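PDB 5EYI: uridylate-specific endoribonuclease nsp11 from Prrsv 16244b, which probably degrades the polyuridines made during viral RNA replication as a uridine-specific endoribonuclease, helping the virus evade host double-stranded RNA sensors. Local coordinates for residues S5-V11 against S86-T90. The protein carries 1 engineered substitution. Residues are numbered along the deposited sequence; the frame is centred on the assembly and turned at random.
Sequences SSPLPKV and SYYLT
The chain runs extended from S5 to L8, then turns into a helix with L8 at the N-cap; V11 N donates a hydrogen bond to L8 O (3.1 Å). It crosses 86-90, part of strand 85-93, without pairing. The nearest CA atoms, of S5 and Y87, are 5.8 Å apart. There S5 OG donates to S86 O (2.7 Å). Y87 and L89 point toward 5-11. Y87, with chi1 near +52°, lays its ring along the backbone, S6 C and P7 N over one face. The P7 ring sits in the notch where the Y87 ring and L89 meet: P7 CB is 3.7 Å from Y87 CZ, P7 CG 4.3 Å from L89 CD2. V11 closes the far end, its CG1 3.9 Å from L89 CD1, its CG2 3.9 Å from Y87 OH. A water bridges the segments: its O is 2.6 Å from Y87 OH and accepts from L8 N at 3.0 Å. This is buried packing inside the nsp11 N-terminal domain, away from the predicted catalytic residues. S5 and S86 line a pocket holding 2-(2-methoxyethoxy)ethanol, probably from the crystallisation liquor. The short, weakly bonded strand 6-7 pairs antiparallel with 71-73, S6 with M72, while 85-93 lies between 51-55 and 64-67.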
loop_
_atom_site.group_PDB
_atom_site.type_symbol
_atom_site.label_atom_id
_atom_site.label_comp_id
_atom_site.label_asym_id
_atom_site.label_seq_id
_atom_site.Cartn_x
_atom_site.Cartn_y
_atom_site.Cartn_z
ATOM N N SER A 5 33.403 -4.139 11.113
ATOM C CA SER A 5 32.308 -3.334 10.664
ATOM C C SER A 5 31.216 -3.371 11.733
ATOM O O SER A 5 31.114 -4.321 12.509
ATOM C CB SER A 5 31.814 -3.866 9.330
ATOM O OG SER A 5 31.992 -5.260 9.289
ATOM N N SER A 6 30.428 -2.308 11.776
ATOM C CA SER A 6 29.384 -2.151 12.778
ATOM C C SER A 6 28.186 -1.472 12.131
ATOM O O SER A 6 28.335 -0.835 11.083
ATOM C CB SER A 6 29.899 -1.328 13.962
ATOM O OG SER A 6 30.677 -0.231 13.532
ATOM N N PRO A 7 26.995 -1.621 12.744
ATOM C CA PRO A 7 25.805 -1.053 12.141
ATOM C C PRO A 7 25.780 0.453 12.163
ATOM O O PRO A 7 26.408 1.095 13.030
ATOM C CB PRO A 7 24.662 -1.602 13.010
ATOM C CG PRO A 7 25.300 -1.940 14.306
ATOM C CD PRO A 7 26.670 -2.421 13.941
ATOM N N LEU A 8 25.043 1.001 11.202
ATOM C CA LEU A 8 24.628 2.403 11.259
ATOM C C LEU A 8 23.786 2.575 12.533
ATOM O O LEU A 8 23.095 1.636 12.931
ATOM C CB LEU A 8 23.811 2.779 10.020
ATOM C CG LEU A 8 24.545 2.665 8.668
ATOM C CD1 LEU A 8 23.565 2.813 7.521
ATOM C CD2 LEU A 8 25.646 3.696 8.559
ATOM N N PRO A 9 23.853 3.753 13.189
ATOM C CA PRO A 9 23.165 3.862 14.494
ATOM C C PRO A 9 21.699 3.417 14.512
ATOM O O PRO A 9 21.288 2.691 15.415
ATOM C CB PRO A 9 23.312 5.342 14.844
ATOM C CG PRO A 9 24.598 5.744 14.192
ATOM C CD PRO A 9 24.713 4.926 12.931
ATOM N N LYS A 10 20.949 3.816 13.492
ATOM C CA LYS A 10 19.525 3.494 13.383
ATOM C C LYS A 10 19.170 2.006 13.449
ATOM O O LYS A 10 18.116 1.665 13.980
ATOM C CB LYS A 10 18.932 4.107 12.117
ATOM C CG LYS A 10 19.518 3.594 10.807
ATOM C CD LYS A 10 19.195 4.542 9.675
ATOM C CE LYS A 10 19.906 4.120 8.406
ATOM N NZ LYS A 10 19.651 5.094 7.314
ATOM N N VAL A 11 20.032 1.134 12.915
ATOM C CA VAL A 11 19.799 -0.315 12.943
ATOM C C VAL A 11 19.749 -0.802 14.390
ATOM O O VAL A 11 18.812 -1.514 14.782
ATOM C CB VAL A 11 20.886 -1.094 12.156
ATOM C CG1 VAL A 11 20.913 -2.568 12.526
ATOM C CG2 VAL A 11 20.667 -0.949 10.657
ATOM N N SER A 86 27.803 -7.143 5.142
ATOM C CA SER A 86 28.500 -5.993 5.725
ATOM C C SER A 86 29.011 -6.331 7.120
ATOM O O SER A 86 30.136 -5.981 7.477
ATOM C CB SER A 86 27.580 -4.768 5.772
ATOM O OG SER A 86 27.048 -4.510 4.488
ATOM N N TYR A 87 28.169 -7.004 7.899
ATOM C CA TYR A 87 28.499 -7.466 9.261
ATOM C C TYR A 87 27.437 -8.483 9.676
ATOM O O TYR A 87 26.409 -8.599 9.021
ATOM C CB TYR A 87 28.541 -6.285 10.265
ATOM C CG TYR A 87 27.291 -5.419 10.229
ATOM C CD1 TYR A 87 27.217 -4.307 9.397
ATOM C CD2 TYR A 87 26.166 -5.741 10.986
ATOM C CE1 TYR A 87 26.070 -3.534 9.329
ATOM C CE2 TYR A 87 25.010 -4.964 10.920
ATOM C CZ TYR A 87 24.972 -3.863 10.089
ATOM O OH TYR A 87 23.826 -3.097 10.016
ATOM N N TYR A 88 27.700 -9.213 10.754
ATOM C CA TYR A 88 26.724 -10.094 11.400
ATOM C C TYR A 88 26.241 -9.428 12.671
ATOM O O TYR A 88 27.000 -8.724 13.318
ATOM C CB TYR A 88 27.344 -11.449 11.759
ATOM C CG TYR A 88 27.575 -12.314 10.553
ATOM C CD1 TYR A 88 28.740 -12.191 9.807
ATOM C CD2 TYR A 88 26.618 -13.238 10.139
ATOM C CE1 TYR A 88 28.947 -12.960 8.689
ATOM C CE2 TYR A 88 26.820 -14.011 9.015
ATOM C CZ TYR A 88 27.988 -13.864 8.296
ATOM O OH TYR A 88 28.189 -14.624 7.177
ATOM N N LEU A 89 24.977 -9.661 13.018
ATOM C CA LEU A 89 24.423 -9.225 14.297
ATOM C C LEU A 89 23.958 -10.421 15.099
ATOM O O LEU A 89 23.291 -11.311 14.570
ATOM C CB LEU A 89 23.241 -8.269 14.099
ATOM C CG LEU A 89 23.560 -6.831 13.695
ATOM C CD1 LEU A 89 22.262 -6.036 13.646
ATOM C CD2 LEU A 89 24.563 -6.166 14.617
ATOM N N THR A 90 24.303 -10.429 16.380
ATOM C CA THR A 90 23.814 -11.442 17.292
ATOM C C THR A 90 23.243 -10.744 18.522
ATOM O O THR A 90 23.932 -9.975 19.168
ATOM C CB THR A 90 24.931 -12.430 17.684
ATOM O OG1 THR A 90 25.669 -12.800 16.512
ATOM C CG2 THR A 90 24.336 -13.689 18.308
HETATM O O HOH W 1 23.763 -0.679 9.129
#